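DNA-3-methyladenine glycosidase (Bacillus halodurans, PDB 2H56) belongs to the HhH-GPD superfamily of base excision DNA repair proteins and is built mainly of helices. Local coordinates at residues S57-Q62 against K144-W149; S31-F36 against T203-Y208; A176-G181 against E224-H229; E77-G82 against E96-A101. All coordinates share one frame; numbering follows the deposited sequence.

Contact 1: S57-Q62 against K144-W149; sequences SSIVEQ and KGIGQW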
loop_
_atom_site.group_PDB
_atom_site.type_symbol
_atom_site.label_atom_id
_atom_site.label_comp_id
_atom_site.label_asym_id
_atom_site.label_seq_id
_atom_site.Cartn_x
_atom_site.Cartn_y
_atom_site.Cartn_z
ATOM N N SER A 57 -6.320 -10.077 -5.192
ATOM C CA SER A 57 -4.889 -10.270 -5.128
ATOM C C SER A 57 -4.302 -9.905 -3.752
ATOM O O SER A 57 -3.449 -10.607 -3.244
ATOM C CB SER A 57 -4.214 -9.422 -6.199
ATOM O OG SER A 57 -2.870 -9.848 -6.390
ATOM N N SER A 58 -4.753 -8.823 -3.140
ATOM C CA SER A 58 -4.267 -8.477 -1.815
ATOM C C SER A 58 -4.612 -9.540 -0.794
ATOM O O SER A 58 -3.783 -9.857 0.066
ATOM C CB SER A 58 -4.829 -7.137 -1.356
ATOM O OG SER A 58 -4.434 -6.105 -2.258
ATOM N N ILE A 59 -5.819 -10.087 -0.868
ATOM C CA ILE A 59 -6.192 -11.198 0.035
ATOM C C ILE A 59 -5.333 -12.452 -0.233
ATOM O O ILE A 59 -4.857 -13.074 0.705
ATOM C CB ILE A 59 -7.698 -11.492 -0.065
ATOM C CG1 ILE A 59 -8.477 -10.345 0.610
ATOM C CG2 ILE A 59 -8.047 -12.818 0.552
ATOM C CD1 ILE A 59 -9.745 -10.033 -0.082
ATOM N N VAL A 60 -5.068 -12.773 -1.503
ATOM C CA VAL A 60 -4.292 -13.957 -1.820
ATOM C C VAL A 60 -2.883 -13.861 -1.287
ATOM O O VAL A 60 -2.311 -14.856 -0.864
ATOM C CB VAL A 60 -4.320 -14.281 -3.310
ATOM C CG1 VAL A 60 -3.321 -15.412 -3.662
ATOM C CG2 VAL A 60 -5.723 -14.702 -3.681
ATOM N N GLU A 61 -2.360 -12.657 -1.240
ATOM C CA GLU A 61 -0.987 -12.436 -0.767
ATOM C C GLU A 61 -0.783 -12.640 0.722
ATOM O O GLU A 61 0.294 -13.015 1.147
ATOM C CB GLU A 61 -0.504 -11.024 -1.136
ATOM C CG GLU A 61 -0.229 -10.855 -2.618
ATOM C CD GLU A 61 -0.204 -9.403 -3.078
ATOM O OE1 GLU A 61 -0.023 -8.488 -2.223
ATOM O OE2 GLU A 61 -0.367 -9.192 -4.310
ATOM N N GLN A 62 -1.778 -12.365 1.541
ATOM C CA GLN A 62 -1.562 -12.472 2.992
ATOM C C GLN A 62 -0.800 -13.732 3.417
ATOM O O GLN A 62 -1.185 -14.842 3.044
ATOM C CB GLN A 62 -2.883 -12.457 3.748
ATOM C CG GLN A 62 -3.674 -11.138 3.635
ATOM C CD GLN A 62 -5.114 -11.312 4.036
ATOM O OE1 GLN A 62 -5.608 -12.441 4.153
ATOM N NE2 GLN A 62 -5.806 -10.196 4.250
ATOM N N LYS A 144 -14.515 -8.313 5.768
ATOM C CA LYS A 144 -13.736 -9.321 6.482
ATOM C C LYS A 144 -12.426 -9.558 5.772
ATOM O O LYS A 144 -12.374 -9.598 4.545
ATOM C CB LYS A 144 -14.480 -10.647 6.544
ATOM C CG LYS A 144 -15.509 -10.815 7.699
ATOM C CD LYS A 144 -16.303 -12.145 7.527
ATOM C CE LYS A 144 -17.439 -11.995 6.491
ATOM N NZ LYS A 144 -17.709 -13.190 5.609
ATOM N N GLY A 145 -11.358 -9.707 6.543
ATOM C CA GLY A 145 -10.032 -9.905 5.999
ATOM C C GLY A 145 -9.276 -8.629 5.720
ATOM O O GLY A 145 -8.054 -8.660 5.722
ATOM N N ILE A 146 -9.981 -7.518 5.449
ATOM C CA ILE A 146 -9.334 -6.216 5.207
ATOM C C ILE A 146 -9.209 -5.397 6.479
ATOM O O ILE A 146 -10.188 -4.904 7.001
ATOM C CB ILE A 146 -10.111 -5.345 4.215
ATOM C CG1 ILE A 146 -10.498 -6.138 2.975
ATOM C CG2 ILE A 146 -9.263 -4.112 3.841
ATOM C CD1 ILE A 146 -9.370 -6.545 2.173
ATOM N N GLY A 147 -7.986 -5.249 6.968
ATOM C CA GLY A 147 -7.694 -4.379 8.102
ATOM C C GLY A 147 -7.237 -2.998 7.657
ATOM O O GLY A 147 -7.028 -2.715 6.450
ATOM N N GLN A 148 -7.096 -2.125 8.646
ATOM C CA GLN A 148 -6.578 -0.778 8.463
ATOM C C GLN A 148 -5.361 -0.749 7.525
ATOM O O GLN A 148 -5.383 -0.088 6.503
ATOM C CB GLN A 148 -6.239 -0.190 9.841
ATOM C CG GLN A 148 -5.610 1.201 9.846
ATOM C CD GLN A 148 -6.623 2.308 9.918
ATOM O OE1 GLN A 148 -7.765 2.092 10.307
ATOM N NE2 GLN A 148 -6.203 3.513 9.565
ATOM N N TRP A 149 -4.310 -1.473 7.873
ATOM C CA TRP A 149 -3.092 -1.497 7.063
ATOM C C TRP A 149 -3.407 -1.906 5.643
ATOM O O TRP A 149 -2.930 -1.269 4.694
ATOM C CB TRP A 149 -2.050 -2.451 7.676
ATOM C CG TRP A 149 -0.824 -2.540 6.890
ATOM C CD1 TRP A 149 0.180 -1.643 6.865
ATOM C CD2 TRP A 149 -0.465 -3.580 5.984
ATOM N NE1 TRP A 149 1.149 -2.036 5.979
ATOM C CE2 TRP A 149 0.780 -3.226 5.422
ATOM C CE3 TRP A 149 -1.092 -4.759 5.556
ATOM C CZ2 TRP A 149 1.426 -4.012 4.469
ATOM C CZ3 TRP A 149 -0.454 -5.541 4.603
ATOM C CH2 TRP A 149 0.799 -5.166 4.074
#

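Contact 2: S31-F36 against T203-Y208; sequences SRLFQF and TVACLY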
loop_
_atom_site.group_PDB
_atom_site.type_symbol
_atom_site.label_atom_id
_atom_site.label_comp_id
_atom_site.label_asym_id
_atom_site.label_seq_id
_atom_site.Cartn_x
_atom_site.Cartn_y
_atom_site.Cartn_z
ATOM N N SER A 31 13.498 19.924 6.420
ATOM C CA SER A 31 14.789 19.907 5.735
ATOM C C SER A 31 15.545 18.594 5.779
ATOM O O SER A 31 16.427 18.369 4.967
ATOM C CB SER A 31 15.691 20.990 6.293
ATOM O OG SER A 31 15.283 22.213 5.757
ATOM N N ARG A 32 15.253 17.765 6.764
ATOM C CA ARG A 32 15.865 16.453 6.852
ATOM C C ARG A 32 15.378 15.635 5.689
ATOM O O ARG A 32 16.160 14.943 5.039
ATOM C CB ARG A 32 15.483 15.738 8.156
ATOM C CG ARG A 32 16.060 16.368 9.379
ATOM C CD ARG A 32 15.719 15.618 10.668
ATOM N NE ARG A 32 16.596 14.462 10.807
ATOM C CZ ARG A 32 17.597 14.357 11.668
ATOM N NH1 ARG A 32 17.883 15.330 12.516
ATOM N NH2 ARG A 32 18.317 13.248 11.682
ATOM N N LEU A 33 14.074 15.710 5.443
ATOM C CA LEU A 33 13.475 15.003 4.311
ATOM C C LEU A 33 14.031 15.550 3.002
ATOM O O LEU A 33 14.330 14.789 2.081
ATOM C CB LEU A 33 11.944 15.076 4.358
ATOM C CG LEU A 33 11.178 14.233 3.334
ATOM C CD1 LEU A 33 11.565 12.777 3.492
ATOM C CD2 LEU A 33 9.637 14.464 3.426
ATOM N N PHE A 34 14.230 16.861 2.944
ATOM C CA PHE A 34 14.822 17.466 1.771
ATOM C C PHE A 34 16.238 16.949 1.491
ATOM O O PHE A 34 16.564 16.633 0.340
ATOM C CB PHE A 34 14.868 18.986 1.929
ATOM C CG PHE A 34 15.555 19.687 0.781
ATOM C CD1 PHE A 34 14.852 20.048 -0.346
ATOM C CD2 PHE A 34 16.907 19.928 0.812
ATOM C CE1 PHE A 34 15.487 20.676 -1.396
ATOM C CE2 PHE A 34 17.540 20.541 -0.241
ATOM C CZ PHE A 34 16.824 20.917 -1.341
ATOM N N GLN A 35 17.088 16.949 2.525
ATOM C CA GLN A 35 18.461 16.433 2.426
ATOM C C GLN A 35 18.461 14.977 1.906
ATOM O O GLN A 35 19.288 14.596 1.078
ATOM C CB GLN A 35 19.185 16.535 3.783
ATOM C CG GLN A 35 19.642 17.947 4.133
ATOM C CD GLN A 35 20.368 18.055 5.472
ATOM O OE1 GLN A 35 21.594 18.146 5.510
ATOM N NE2 GLN A 35 19.617 18.061 6.576
ATOM N N PHE A 36 17.502 14.188 2.372
ATOM C CA PHE A 36 17.418 12.792 1.972
ATOM C C PHE A 36 16.984 12.629 0.524
ATOM O O PHE A 36 17.587 11.842 -0.217
ATOM C CB PHE A 36 16.431 12.030 2.848
ATOM C CG PHE A 36 16.271 10.598 2.445
ATOM C CD1 PHE A 36 17.364 9.755 2.435
ATOM C CD2 PHE A 36 15.047 10.101 2.046
ATOM C CE1 PHE A 36 17.237 8.435 2.045
ATOM C CE2 PHE A 36 14.916 8.770 1.651
ATOM C CZ PHE A 36 16.013 7.945 1.661
ATOM N N THR A 203 1.454 10.022 1.088
ATOM C CA THR A 203 1.868 8.820 0.398
ATOM C C THR A 203 3.232 9.029 -0.246
ATOM O O THR A 203 4.057 8.108 -0.237
ATOM C CB THR A 203 0.861 8.391 -0.693
ATOM O OG1 THR A 203 -0.455 8.214 -0.141
ATOM C CG2 THR A 203 1.292 7.082 -1.329
ATOM N N VAL A 204 3.489 10.225 -0.791
ATOM C CA VAL A 204 4.772 10.465 -1.454
ATOM C C VAL A 204 5.951 10.376 -0.438
ATOM O O VAL A 204 6.976 9.722 -0.699
ATOM C CB VAL A 204 4.798 11.802 -2.236
ATOM C CG1 VAL A 204 6.138 11.975 -2.904
ATOM C CG2 VAL A 204 3.670 11.876 -3.313
ATOM N N ALA A 205 5.793 10.987 0.733
ATOM C CA ALA A 205 6.762 10.814 1.837
ATOM C C ALA A 205 6.982 9.352 2.145
ATOM O O ALA A 205 8.099 8.900 2.358
ATOM C CB ALA A 205 6.273 11.513 3.090
ATOM N N CYS A 206 5.894 8.601 2.187
ATOM C CA CYS A 206 5.976 7.201 2.562
ATOM C C CYS A 206 6.821 6.402 1.588
ATOM O O CYS A 206 7.516 5.473 1.985
ATOM C CB CYS A 206 4.575 6.595 2.677
ATOM S SG CYS A 206 3.655 7.182 4.126
ATOM N N LEU A 207 6.749 6.749 0.310
ATOM C CA LEU A 207 7.615 6.129 -0.664
ATOM C C LEU A 207 9.089 6.384 -0.279
ATOM O O LEU A 207 9.920 5.489 -0.357
ATOM C CB LEU A 207 7.324 6.670 -2.060
ATOM C CG LEU A 207 5.937 6.375 -2.622
ATOM C CD1 LEU A 207 5.751 7.072 -3.969
ATOM C CD2 LEU A 207 5.746 4.887 -2.729
ATOM N N TYR A 208 9.418 7.585 0.161
ATOM C CA TYR A 208 10.807 7.876 0.544
ATOM C C TYR A 208 11.182 7.193 1.843
ATOM O O TYR A 208 12.317 6.741 2.022
ATOM C CB TYR A 208 11.048 9.378 0.634
ATOM C CG TYR A 208 11.174 10.011 -0.732
ATOM C CD1 TYR A 208 12.336 9.841 -1.480
ATOM C CD2 TYR A 208 10.137 10.755 -1.283
ATOM C CE1 TYR A 208 12.478 10.385 -2.714
ATOM C CE2 TYR A 208 10.271 11.321 -2.555
ATOM C CZ TYR A 208 11.446 11.124 -3.257
ATOM O OH TYR A 208 11.598 11.651 -4.500
#

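Contact 3: A176-G181 against E224-H229; sequences AKWLYG and EELLHH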
loop_
_atom_site.group_PDB
_atom_site.type_symbol
_atom_site.label_atom_id
_atom_site.label_comp_id
_atom_site.label_asym_id
_atom_site.label_seq_id
_atom_site.Cartn_x
_atom_site.Cartn_y
_atom_site.Cartn_z
ATOM N N ALA A 176 11.324 6.004 9.482
ATOM C CA ALA A 176 11.149 7.150 10.345
ATOM C C ALA A 176 12.262 7.230 11.394
ATOM O O ALA A 176 12.861 8.266 11.577
ATOM C CB ALA A 176 9.785 7.099 11.007
ATOM N N LYS A 177 12.528 6.131 12.079
ATOM C CA LYS A 177 13.635 6.061 13.039
ATOM C C LYS A 177 14.955 6.452 12.385
ATOM O O LYS A 177 15.769 7.139 12.978
ATOM C CB LYS A 177 13.756 4.643 13.627
ATOM C CG LYS A 177 12.690 4.344 14.665
ATOM C CD LYS A 177 12.415 2.850 14.844
ATOM C CE LYS A 177 13.549 2.114 15.501
ATOM N NZ LYS A 177 13.146 0.700 15.702
ATOM N N TRP A 178 15.152 6.013 11.151
ATOM C CA TRP A 178 16.408 6.229 10.442
ATOM C C TRP A 178 16.549 7.703 10.116
ATOM O O TRP A 178 17.572 8.313 10.374
ATOM C CB TRP A 178 16.407 5.390 9.161
ATOM C CG TRP A 178 17.669 5.361 8.412
ATOM C CD1 TRP A 178 18.682 4.452 8.542
ATOM C CD2 TRP A 178 18.055 6.250 7.376
ATOM N NE1 TRP A 178 19.685 4.738 7.654
ATOM C CE2 TRP A 178 19.320 5.840 6.923
ATOM C CE3 TRP A 178 17.466 7.366 6.793
ATOM C CZ2 TRP A 178 19.993 6.502 5.910
ATOM C CZ3 TRP A 178 18.143 8.023 5.805
ATOM C CH2 TRP A 178 19.390 7.590 5.369
ATOM N N LEU A 179 15.479 8.269 9.591
ATOM C CA LEU A 179 15.475 9.639 9.106
ATOM C C LEU A 179 15.282 10.726 10.202
ATOM O O LEU A 179 15.682 11.855 10.012
ATOM C CB LEU A 179 14.374 9.741 8.042
ATOM C CG LEU A 179 14.318 10.950 7.108
ATOM C CD1 LEU A 179 15.536 10.991 6.199
ATOM C CD2 LEU A 179 13.047 10.840 6.312
ATOM N N TYR A 180 14.678 10.383 11.335
ATOM C CA TYR A 180 14.347 11.367 12.376
ATOM C C TYR A 180 14.826 10.979 13.784
ATOM O O TYR A 180 14.862 11.815 14.675
ATOM C CB TYR A 180 12.829 11.606 12.412
ATOM C CG TYR A 180 12.260 12.159 11.123
ATOM C CD1 TYR A 180 12.406 13.503 10.774
ATOM C CD2 TYR A 180 11.557 11.333 10.252
ATOM C CE1 TYR A 180 11.863 13.999 9.564
ATOM C CE2 TYR A 180 11.016 11.816 9.065
ATOM C CZ TYR A 180 11.175 13.138 8.718
ATOM O OH TYR A 180 10.633 13.544 7.516
ATOM N N GLY A 181 15.123 9.707 14.009
ATOM C CA GLY A 181 15.860 9.304 15.195
ATOM C C GLY A 181 17.297 9.272 14.739
ATOM O O GLY A 181 17.665 9.906 13.745
ATOM N N GLU A 224 22.210 10.854 9.459
ATOM C CA GLU A 224 23.410 11.551 9.885
ATOM C C GLU A 224 24.669 10.950 9.247
ATOM O O GLU A 224 25.475 11.700 8.671
ATOM C CB GLU A 224 23.505 11.556 11.419
ATOM C CG GLU A 224 22.532 12.548 12.101
ATOM C CD GLU A 224 21.201 11.927 12.510
ATOM O OE1 GLU A 224 20.647 11.106 11.742
ATOM O OE2 GLU A 224 20.697 12.268 13.605
ATOM N N GLU A 225 24.812 9.616 9.325
ATOM C CA GLU A 225 25.973 8.893 8.750
ATOM C C GLU A 225 26.132 9.137 7.240
ATOM O O GLU A 225 27.229 9.422 6.757
ATOM C CB GLU A 225 25.875 7.387 9.032
ATOM N N LEU A 226 25.019 9.036 6.515
ATOM C CA LEU A 226 24.980 9.250 5.060
ATOM C C LEU A 226 25.532 10.624 4.648
ATOM O O LEU A 226 26.199 10.763 3.607
ATOM C CB LEU A 226 23.531 9.113 4.563
ATOM C CG LEU A 226 23.296 9.313 3.062
ATOM C CD1 LEU A 226 23.972 8.152 2.318
ATOM C CD2 LEU A 226 21.799 9.429 2.728
ATOM N N LEU A 227 25.256 11.636 5.470
ATOM C CA LEU A 227 25.774 12.974 5.240
ATOM C C LEU A 227 27.219 13.095 5.687
ATOM O O LEU A 227 27.578 14.057 6.369
ATOM C CB LEU A 227 24.913 14.018 5.959
ATOM C CG LEU A 227 23.422 14.015 5.626
ATOM C CD1 LEU A 227 22.731 15.172 6.331
ATOM C CD2 LEU A 227 23.166 14.057 4.128
ATOM N N HIS A 228 28.033 12.098 5.330
ATOM C CA HIS A 228 29.493 12.233 5.290
ATOM C C HIS A 228 29.968 11.968 3.840
ATOM O O HIS A 228 31.053 11.431 3.618
ATOM C CB HIS A 228 30.165 11.293 6.303
ATOM C CG HIS A 228 29.670 11.462 7.715
ATOM N ND1 HIS A 228 28.952 12.567 8.131
ATOM C CD2 HIS A 228 29.809 10.674 8.808
ATOM C CE1 HIS A 228 28.656 12.443 9.414
ATOM N NE2 HIS A 228 29.160 11.302 9.848
ATOM N N HIS A 229 29.131 12.391 2.872
ATOM C CA HIS A 229 29.306 12.154 1.413
ATOM C C HIS A 229 30.129 10.882 1.085
ATOM O O HIS A 229 29.643 9.744 1.212
ATOM C CB HIS A 229 29.901 13.406 0.713
ATOM C CG HIS A 229 29.282 13.713 -0.622
#

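Contact 4: E77-G82 against E96-A101; sequences EQLVGG and EALRQA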
loop_
_atom_site.group_PDB
_atom_site.type_symbol
_atom_site.label_atom_id
_atom_site.label_comp_id
_atom_site.label_asym_id
_atom_site.label_seq_id
_atom_site.Cartn_x
_atom_site.Cartn_y
_atom_site.Cartn_z
ATOM N N GLU A 77 -6.621 -17.487 -11.787
ATOM C CA GLU A 77 -6.883 -16.909 -13.112
ATOM C C GLU A 77 -7.335 -18.004 -14.086
ATOM O O GLU A 77 -8.253 -17.775 -14.876
ATOM C CB GLU A 77 -5.697 -16.096 -13.659
ATOM C CG GLU A 77 -5.386 -14.827 -12.827
ATOM C CD GLU A 77 -4.770 -13.641 -13.622
ATOM O OE1 GLU A 77 -3.859 -13.875 -14.454
ATOM O OE2 GLU A 77 -5.197 -12.463 -13.373
ATOM N N GLN A 78 -6.727 -19.195 -14.004
ATOM C CA GLN A 78 -7.091 -20.287 -14.898
ATOM C C GLN A 78 -8.516 -20.744 -14.639
ATOM O O GLN A 78 -9.258 -20.954 -15.572
ATOM C CB GLN A 78 -6.160 -21.470 -14.745
ATOM C CG GLN A 78 -4.745 -21.257 -15.210
ATOM C CD GLN A 78 -3.838 -22.416 -14.780
ATOM O OE1 GLN A 78 -4.081 -23.556 -15.164
ATOM N NE2 GLN A 78 -2.804 -22.127 -13.965
ATOM N N LEU A 79 -8.908 -20.869 -13.374
ATOM C CA LEU A 79 -10.301 -21.210 -13.018
ATOM C C LEU A 79 -11.281 -20.260 -13.664
ATOM O O LEU A 79 -12.219 -20.718 -14.255
ATOM C CB LEU A 79 -10.521 -21.216 -11.496
ATOM C CG LEU A 79 -9.731 -22.324 -10.792
ATOM C CD1 LEU A 79 -9.787 -22.215 -9.263
ATOM C CD2 LEU A 79 -10.179 -23.707 -11.336
ATOM N N VAL A 80 -11.055 -18.947 -13.580
ATOM C CA VAL A 80 -11.936 -17.950 -14.269
ATOM C C VAL A 80 -11.669 -17.756 -15.773
ATOM O O VAL A 80 -12.419 -17.046 -16.431
ATOM C CB VAL A 80 -11.923 -16.564 -13.582
ATOM C CG1 VAL A 80 -12.406 -16.686 -12.157
ATOM C CG2 VAL A 80 -10.555 -15.965 -13.604
ATOM N N GLY A 81 -10.612 -18.372 -16.309
ATOM C CA GLY A 81 -10.349 -18.405 -17.744
ATOM C C GLY A 81 -9.622 -17.205 -18.297
ATOM O O GLY A 81 -9.757 -16.892 -19.467
ATOM N N GLY A 82 -8.831 -16.527 -17.476
ATOM C CA GLY A 82 -8.074 -15.360 -17.933
ATOM C C GLY A 82 -8.030 -14.310 -16.848
ATOM O O GLY A 82 -8.135 -14.627 -15.669
ATOM N N GLU A 96 -14.689 -25.525 -3.326
ATOM C CA GLU A 96 -13.760 -26.662 -3.369
ATOM C C GLU A 96 -12.714 -26.356 -4.443
ATOM O O GLU A 96 -11.525 -26.593 -4.255
ATOM C CB GLU A 96 -14.464 -28.010 -3.609
ATOM N N ALA A 97 -13.136 -25.778 -5.559
ATOM C CA ALA A 97 -12.200 -25.547 -6.664
ATOM C C ALA A 97 -11.088 -24.625 -6.194
ATOM O O ALA A 97 -9.902 -24.932 -6.381
ATOM C CB ALA A 97 -12.905 -24.964 -7.865
ATOM N N LEU A 98 -11.481 -23.502 -5.583
ATOM C CA LEU A 98 -10.544 -22.521 -5.026
ATOM C C LEU A 98 -9.611 -23.131 -3.996
ATOM O O LEU A 98 -8.411 -22.807 -3.963
ATOM C CB LEU A 98 -11.308 -21.373 -4.377
ATOM C CG LEU A 98 -11.922 -20.337 -5.330
ATOM C CD1 LEU A 98 -12.773 -19.343 -4.564
ATOM C CD2 LEU A 98 -10.813 -19.639 -6.139
ATOM N N ARG A 99 -10.145 -24.019 -3.154
ATOM C CA ARG A 99 -9.299 -24.727 -2.207
ATOM C C ARG A 99 -8.310 -25.666 -2.851
ATOM O O ARG A 99 -7.169 -25.744 -2.416
ATOM C CB ARG A 99 -10.145 -25.454 -1.151
ATOM C CG ARG A 99 -10.631 -24.431 -0.129
ATOM C CD ARG A 99 -11.045 -24.983 1.211
ATOM N NE ARG A 99 -10.010 -25.771 1.864
ATOM C CZ ARG A 99 -10.241 -26.464 2.970
ATOM N NH1 ARG A 99 -11.428 -26.405 3.559
ATOM N NH2 ARG A 99 -9.296 -27.204 3.502
ATOM N N GLN A 100 -8.724 -26.367 -3.893
ATOM C CA GLN A 100 -7.798 -27.197 -4.624
ATOM C C GLN A 100 -6.707 -26.378 -5.274
ATOM O O GLN A 100 -5.614 -26.870 -5.501
ATOM C CB GLN A 100 -8.527 -27.983 -5.692
ATOM C CG GLN A 100 -9.224 -29.164 -5.113
ATOM C CD GLN A 100 -9.736 -30.119 -6.163
ATOM O OE1 GLN A 100 -9.405 -30.014 -7.366
ATOM N NE2 GLN A 100 -10.563 -31.068 -5.716
ATOM N N ALA A 101 -7.019 -25.140 -5.609
ATOM C CA ALA A 101 -6.023 -24.240 -6.174
ATOM C C ALA A 101 -5.037 -23.745 -5.108
ATOM O O ALA A 101 -4.028 -23.148 -5.443
ATOM C CB ALA A 101 -6.718 -23.039 -6.870
#

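Contact 1: S57-Q62 against K144-W149
The C-terminal turn of helix 51-61 and the residue after it bring I59 and Q62 up to the loop that leads into helix 148-157, and the backbones come nearest at I59 CA and G145 CA, 7.2 Å apart. G145 has a positive phi of 88°, a turn of the chain that a residue without a CB adopts easily, and its carbonyl oxygen is met by the end of Q62. CG of Q62 lies beside the backbone N (chi1 -65°) and the chain runs extended from there, so that the terminal amide spans the gap. The resulting bond, Q62 NE2 to G145 O, measures 3.1 Å but is weak, bent to 128° at the hydrogen. A step deeper, the two isoleucines meet end to end: I59 CD1 lies 4.2 Å from I146 CD1, and the two chains cross at about a right angle. I59 also packs on I111 and V114 of helix 105-119, while K107 of that helix binds the carbonyl oxygens of V60 and Q62. G147 then takes the N-cap position of helix 148-157. The Gly-Ile-Gly sequence G145-G147, set between helices 133-141 and 148-157, probably lies in the hairpin of the helix-hairpin-helix motif that names this superfamily.

Contact 2: S31-F36 against T203-Y208
The phenol oxygen of Y208 is hydrogen-bonded to the carbonyl oxygen of G41, just past the end of helix 31-40, a polar tie between the same two helices, and the other end of the residue receives F36 and L33. Segments 31-36 and 203-208 of helices 31-40 and 202-219 run at 56° to each other, with their axes 11.7 Å apart at closest approach, a spacing that long side chains must bridge. F36 and L33 share this task. CG of F36 stands opposite the backbone N (chi1 178°), which carries the ring across the gap. There F36 CE2 reaches Y208 CB at 4.0 Å, and the carbonyl oxygen of Y208 sits near the plane of the phenylalanine ring, at its edge. CE2 of F36 in turn lies near the plane of the tyrosine ring, 4.2 Å from Y208 CD1, so the two aromatic groups meet by their rims rather than by their faces. L33 spreads its fork one turn earlier: L33 CD2 comes within 4.5 Å of A205 CB, and L33 CD1 the same 4.5 Å from Y208 CB. W198 touches both L33 and A205, and F216 meets F36 edge-to-face. All four touching residues are buried. Since the atoms that meet are carbon almost throughout, the two segments are joined by shape and exclusion of water, while the tyrosine hydroxyl adds its directional bond beyond them.

Contact 3: A176-G181 against E224-H229
The indole of W178 meets L226 at its edge: CD2 of the leucine lies near the ring plane, 4.0 Å from W178 CH2, and the two side chains cross at about a right angle. CG of W178 stands opposite the backbone N (chi1 -173°), and from there the six-membered part of the indole carries its outer corner to the leucine. Two residues on, Y180 points away from segment 224-229; its ring takes L179 CG over one face, 3.9 Å above the plane and offset toward the rim, within its own helix. On the other segment, the imidazole of H228 has E225 O 3.3 Å above one face, again offset toward the rim. The arrangement is the end of helix 170-180 packing beside the short helix 223-226, the last helix of the chain. W178 NE1 gives its hydrogen bond to the carbonyl oxygen of Y220, and F216 of helix 202-219 touches both W178 and L226. E224 bends at chi2 (93°) and brings its carboxylate toward G181, the first residue beyond helix 170-180, where E224 OE1 and E224 OE2 both lie 3.8 Å from G181 O. All three oxygens are acceptors, so this is proximity without a bond. The charge is answered instead by R32, whose NH2 forms a salt bridge with OE1 of E224 and so draws helix 31-40 into the group.

Contact 4: E77-G82 against E96-A101
L79 sends its CB toward A97 and A101, across the gap between the end of helix 66-80 and helix 95-100, where L79 CA and A97 CA are 7.9 Å apart. From CB the chain turns so that CG lies beside the backbone N (chi1 -66°), and the next torsion, 172°, stretches CD1 out to the far helix. That one methyl carries the whole contact. L79 CD1 stands 4.0 Å from A101 CB and 4.4 Å from A97 CB, two alanines one turn apart, with A97 O also 4.0 Å away. L98, between them in sequence, adds its own branch from the flank, its CD2 coming to 4.2 Å from L79 CD1. V93, in the preceding loop, touches both leucines. Just beyond L79, helix 66-80 ends in a Schellman motif, in which G81 has a phi of 84° and G82 N bonds to E77 O at 2.9 Å. The carbonyl oxygen of A101 is bound by R75 of the same long helix, a polar tie beside the apolar one. With two alanine methyls and a branch of L98 receiving a single leucine tip, the contact itself depends on hydrophobic packing and dispersion, without a directional bond; as L79 is exposed, such packing is probably modest in strength.

The four contacts fall into two groups on opposite sides of the chain's centre. Contacts 2 and 3, with centres about 12 Å apart, touch directly: their segments alternate along the chain, and R32 NE of contact 2 probably bonds to L179 O of contact 3, beside the salt bridge already noted. They thus join helix 31-40, near the start of the chain, to three helices near its end. Contacts 1 and 4, about 19 Å apart between centres, do not touch but lie on the consecutive helices 51-61 and 66-80. Contact 4 is nested inside the loop closed by contact 1, and both inside that of contact 2, consistent with a central run of chain forming one lobe while its two ends meet in another.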